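Local coordinates for DNA repair protein RecN (PDB 4ABY) that probably acts in recombinational repair of DNA double-strand breaks as an SMC-like ATPase, represented here by its nucleotide-binding head domain, at residues 353-359 / 395-399; 359-365 / 389-393. Residues are numbered along the deposited sequence.

Contact 1: 353-359 / 395-399; sequences THLAQIA and RMLSG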
# COMPACT_ATOMS: atom_id res chain seq x y z
N THR A 353 -3.27 -10.40 11.16
CA THR A 353 -4.15 -11.46 10.68
C THR A 353 -4.73 -12.31 11.80
O THR A 353 -4.14 -12.42 12.88
CB THR A 353 -3.41 -12.37 9.68
OG1 THR A 353 -4.31 -13.35 9.16
CG2 THR A 353 -2.24 -13.06 10.36
N HIS A 354 -5.89 -12.92 11.54
CA HIS A 354 -6.51 -13.85 12.49
C HIS A 354 -6.60 -15.25 11.90
O HIS A 354 -7.11 -16.17 12.53
CB HIS A 354 -7.89 -13.36 12.92
CG HIS A 354 -8.82 -13.08 11.77
ND1 HIS A 354 -8.85 -11.87 11.11
CD2 HIS A 354 -9.76 -13.86 11.18
CE1 HIS A 354 -9.77 -11.92 10.16
NE2 HIS A 354 -10.33 -13.11 10.18
N LEU A 355 -6.08 -15.40 10.68
CA LEU A 355 -6.12 -16.67 9.96
C LEU A 355 -4.78 -17.39 10.05
O LEU A 355 -3.75 -16.83 9.67
CB LEU A 355 -6.48 -16.44 8.50
CG LEU A 355 -7.87 -15.87 8.20
CD1 LEU A 355 -8.02 -15.55 6.72
CD2 LEU A 355 -8.93 -16.84 8.66
N ALA A 356 -4.79 -18.62 10.53
CA ALA A 356 -3.56 -19.40 10.66
C ALA A 356 -2.87 -19.60 9.32
O ALA A 356 -1.65 -19.71 9.27
CB ALA A 356 -3.85 -20.73 11.32
N GLN A 357 -3.65 -19.65 8.25
CA GLN A 357 -3.08 -19.83 6.92
C GLN A 357 -2.08 -18.73 6.60
O GLN A 357 -1.00 -18.98 6.08
CB GLN A 357 -4.18 -19.85 5.85
CG GLN A 357 -5.07 -21.07 5.90
CD GLN A 357 -6.13 -20.98 6.98
OE1 GLN A 357 -6.68 -19.91 7.24
NE2 GLN A 357 -6.42 -22.11 7.61
N ILE A 358 -2.46 -17.50 6.92
CA ILE A 358 -1.61 -16.35 6.64
C ILE A 358 -0.42 -16.28 7.58
O ILE A 358 0.71 -16.07 7.14
CB ILE A 358 -2.42 -15.05 6.70
CG1 ILE A 358 -3.57 -15.12 5.69
CG2 ILE A 358 -1.52 -13.85 6.42
CD1 ILE A 358 -4.45 -13.89 5.68
N ALA A 359 -0.67 -16.46 8.87
CA ALA A 359 0.39 -16.39 9.88
C ALA A 359 1.51 -17.38 9.59
O ALA A 359 2.69 -17.05 9.70
CB ALA A 359 -0.18 -16.62 11.26
N ARG A 395 -3.48 -22.87 17.99
CA ARG A 395 -4.49 -22.06 18.69
C ARG A 395 -5.36 -21.26 17.73
O ARG A 395 -6.53 -21.03 18.00
CB ARG A 395 -3.86 -21.08 19.71
CG ARG A 395 -4.84 -19.96 20.15
CD ARG A 395 -4.21 -18.87 21.03
NE ARG A 395 -3.84 -17.65 20.31
CZ ARG A 395 -4.68 -16.90 19.59
NH1 ARG A 395 -5.95 -17.26 19.46
NH2 ARG A 395 -4.25 -15.81 18.98
N MSE A 396 -4.78 -20.81 16.62
CA MSE A 396 -5.55 -19.96 15.70
C MSE A 396 -6.57 -20.78 14.89
O MSE A 396 -7.64 -20.28 14.53
CB MSE A 396 -4.64 -19.12 14.79
CG MSE A 396 -3.75 -18.11 15.52
SE MSE A 396 -2.46 -17.25 14.35
CE MSE A 396 -3.58 -15.99 13.42
N LEU A 397 -6.23 -22.04 14.62
CA LEU A 397 -7.14 -22.97 13.97
C LEU A 397 -8.17 -23.51 14.97
O LEU A 397 -9.37 -23.22 14.87
CB LEU A 397 -6.36 -24.15 13.39
CG LEU A 397 -5.15 -23.90 12.47
CD1 LEU A 397 -4.14 -25.02 12.52
CD2 LEU A 397 -5.61 -23.70 11.06
N SER A 398 -7.67 -24.23 15.96
CA SER A 398 -8.48 -24.85 16.98
C SER A 398 -8.64 -24.09 18.26
O SER A 398 -9.21 -24.59 19.18
CB SER A 398 -7.85 -26.16 17.35
OG SER A 398 -6.47 -26.00 17.38
N GLY A 399 -8.11 -22.90 18.38
CA GLY A 399 -8.30 -22.25 19.65
C GLY A 399 -7.84 -23.17 20.76
O GLY A 399 -8.59 -23.46 21.65

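Contact 2: 359-365 / 389-393; sequences AARAHHH and RLEEI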
# COMPACT_ATOMS: atom_id res chain seq x y z
N ALA A 359 -0.67 -16.46 8.87
CA ALA A 359 0.39 -16.39 9.88
C ALA A 359 1.51 -17.38 9.59
O ALA A 359 2.69 -17.05 9.70
CB ALA A 359 -0.18 -16.62 11.26
N ALA A 360 1.13 -18.59 9.21
CA ALA A 360 2.08 -19.68 9.02
C ALA A 360 3.11 -19.42 7.92
O ALA A 360 4.11 -20.12 7.82
CB ALA A 360 1.34 -20.98 8.77
N ARG A 361 2.85 -18.42 7.07
CA ARG A 361 3.74 -18.13 5.96
C ARG A 361 4.69 -16.99 6.26
O ARG A 361 5.49 -16.59 5.42
CB ARG A 361 2.93 -17.82 4.70
CG ARG A 361 2.04 -18.96 4.25
CD ARG A 361 2.87 -20.15 3.79
NE ARG A 361 3.71 -19.80 2.65
CZ ARG A 361 3.28 -19.79 1.39
NH1 ARG A 361 2.02 -20.11 1.11
NH2 ARG A 361 4.11 -19.46 0.41
N ALA A 362 4.61 -16.46 7.48
CA ALA A 362 5.42 -15.31 7.85
C ALA A 362 6.88 -15.69 8.05
O ALA A 362 7.19 -16.80 8.47
CB ALA A 362 4.86 -14.66 9.11
N HIS A 363 7.78 -14.76 7.74
CA HIS A 363 9.19 -14.95 8.06
C HIS A 363 9.40 -14.67 9.53
O HIS A 363 10.36 -15.14 10.14
CB HIS A 363 10.07 -14.00 7.25
CG HIS A 363 10.03 -14.26 5.78
ND1 HIS A 363 9.02 -13.81 4.97
CD2 HIS A 363 10.89 -14.93 4.97
CE1 HIS A 363 9.25 -14.19 3.72
NE2 HIS A 363 10.38 -14.86 3.70
N HIS A 364 8.48 -13.90 10.10
CA HIS A 364 8.53 -13.57 11.50
C HIS A 364 7.11 -13.50 12.02
O HIS A 364 6.27 -12.79 11.47
CB HIS A 364 9.25 -12.24 11.71
CG HIS A 364 10.64 -12.22 11.15
ND1 HIS A 364 11.75 -12.61 11.88
CD2 HIS A 364 11.10 -11.89 9.92
CE1 HIS A 364 12.83 -12.50 11.13
NE2 HIS A 364 12.46 -12.07 9.93
N HIS A 365 6.84 -14.25 13.08
CA HIS A 365 5.51 -14.30 13.65
C HIS A 365 5.51 -13.56 14.98
O HIS A 365 6.10 -14.01 15.96
CB HIS A 365 5.06 -15.75 13.83
CG HIS A 365 3.63 -15.90 14.25
ND1 HIS A 365 2.84 -16.94 13.81
CD2 HIS A 365 2.85 -15.15 15.06
CE1 HIS A 365 1.63 -16.82 14.33
NE2 HIS A 365 1.61 -15.74 15.10
N ARG A 389 5.61 -20.80 18.22
CA ARG A 389 4.89 -20.37 17.04
C ARG A 389 3.93 -21.46 16.59
O ARG A 389 2.74 -21.21 16.38
CB ARG A 389 5.87 -20.06 15.92
CG ARG A 389 5.21 -19.63 14.64
CD ARG A 389 6.18 -19.71 13.49
NE ARG A 389 5.61 -19.11 12.29
CZ ARG A 389 6.34 -18.68 11.27
NH1 ARG A 389 7.66 -18.79 11.30
NH2 ARG A 389 5.75 -18.14 10.21
N LEU A 390 4.45 -22.67 16.45
CA LEU A 390 3.64 -23.82 16.08
C LEU A 390 2.44 -23.91 17.00
O LEU A 390 1.33 -24.22 16.57
CB LEU A 390 4.47 -25.10 16.19
CG LEU A 390 3.72 -26.41 15.96
CD1 LEU A 390 3.28 -26.53 14.52
CD2 LEU A 390 4.60 -27.59 16.34
N GLU A 391 2.63 -23.65 18.26
CA GLU A 391 1.55 -23.64 19.20
C GLU A 391 0.53 -22.60 18.86
O GLU A 391 -0.62 -22.84 18.95
CB GLU A 391 2.10 -23.30 20.55
CG GLU A 391 2.00 -24.39 21.54
CD GLU A 391 2.03 -23.86 22.93
OE1 GLU A 391 2.08 -22.63 23.08
OE2 GLU A 391 1.99 -24.66 23.87
N GLU A 392 0.98 -21.42 18.50
CA GLU A 392 0.09 -20.31 18.17
C GLU A 392 -0.77 -20.63 16.95
O GLU A 392 -1.98 -20.41 16.96
CB GLU A 392 0.89 -19.03 17.93
CG GLU A 392 0.04 -17.81 17.60
CD GLU A 392 -0.77 -17.30 18.79
OE1 GLU A 392 -0.70 -17.93 19.87
OE2 GLU A 392 -1.47 -16.28 18.63
N ILE A 393 -0.14 -21.14 15.90
CA ILE A 393 -0.85 -21.51 14.68
C ILE A 393 -1.98 -22.47 15.00
O ILE A 393 -3.09 -22.32 14.50
CB ILE A 393 0.08 -22.16 13.66
CG1 ILE A 393 1.21 -21.20 13.29
CG2 ILE A 393 -0.69 -22.56 12.42
CD1 ILE A 393 0.71 -19.88 12.75

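Contact 1: 353-359 / 395-399
Met-396, present as selenomethionine, has the largest buried area in this packing of helix 387-398 against the chain that leaves strand 348-352 and enters the short helix 356-359. Its CA-CB bond points toward 353-359, and the side chain ends against backbone: Met-396 CE lies 3.5 Å from His-354 C, 3.7 Å from Thr-353 O and 3.8 Å from Leu-355 N, while Met-396 SE rests 3.9 Å from Ala-359 CB. Ala-356, one turn before Ala-359, also directs its CB toward helix 387-398; with so small a side chain the backbones come close, the CA atoms of Ala-356 and Met-396 being 5.4 Å apart. Ala-356 CB touches Met-396 CB at 3.9 Å and Leu-397 CD2 at 3.5 Å; Leu-397 also meets Leu-412 of helix 403-413. An ST turn, Leu-355 N to Thr-353 OG1 at 3.1 Å, shapes the bend beneath the CE methyl, where His-354 probably corresponds to the H-loop histidine of ABC ATPases. No hydrogen bond crosses the interface, so its cohesion comes from apolar and van der Waals contact.

Contact 2: 359-365 / 389-393
A type I beta turn, Ala-359 to Ala-362, ends the short helix 356-359 and leads the chain into strand 364-373 of the mixed sheet in this ABC-type ATPase head; helix 387-398 packs against the turn and the start of the strand. Arg-389 dominates the contact. With chi1, chi2 and chi3 all t, its side chain is stretched out, carrying the guanidinium from the helix into the mouth of the turn. There Arg-389 NH2 donates to two carbonyls near the guanidinium plane, Ala-359 O at 3.3 Å and Ala-362 O at 2.6 Å. Ala-359 O also accepts the turn's own bond from Ala-362 N at 3.0 Å, so the arginine ties together both ends of the turn.

His-365 CB lies over one face of that guanidinium, and chi1 t directs the ring at the helix, where His-365 NE2 lies 3.6 Å from Glu-392 CG and His-365 ND1 3.7 Å from Arg-389 CG. The same NE2 is hydrogen-bonded to Thr-66 on strand 62-67. Glu-392 combines chi1 t with chi2 p: its CG packs against the ring while the carboxylate forms a salt bridge with Arg-395. The CA-CB bond of Arg-361 points away from helix 387-398, and its guanidinium forms a salt bridge with Glu-338. Ile-393 is m at both chi angles, which brings Ile-393 CD1 to within 3.7 Å of Ala-359 CB, 4.2 Å of Ala-360 CB and, at the ring edge, 3.6 Å of His-365 CE1.

In the fold
Contacts 1 and 2 are successive parts of one interface, their centres about 9 Å apart, with helix 387-398 as the common partner and Ala-359 the residue they share. They touch directly: Ala-356 CB lies 3.6 Å from Ile-393 O, and Met-396 SE 4.1 Å from His-365 CE1. Thr-66, near the end of strand 62-67, joins them further, since Met-396, His-365 and Glu-392 all reach it. This strand leads into the predicted ATP-binding P-loop, and both contacts border it: the side chain of His-354 is about 4 Å from that of Thr-69, and the side chain of Glu-392 is about 4 Å from Gly-67. The interface thus flanks the probable nucleotide site.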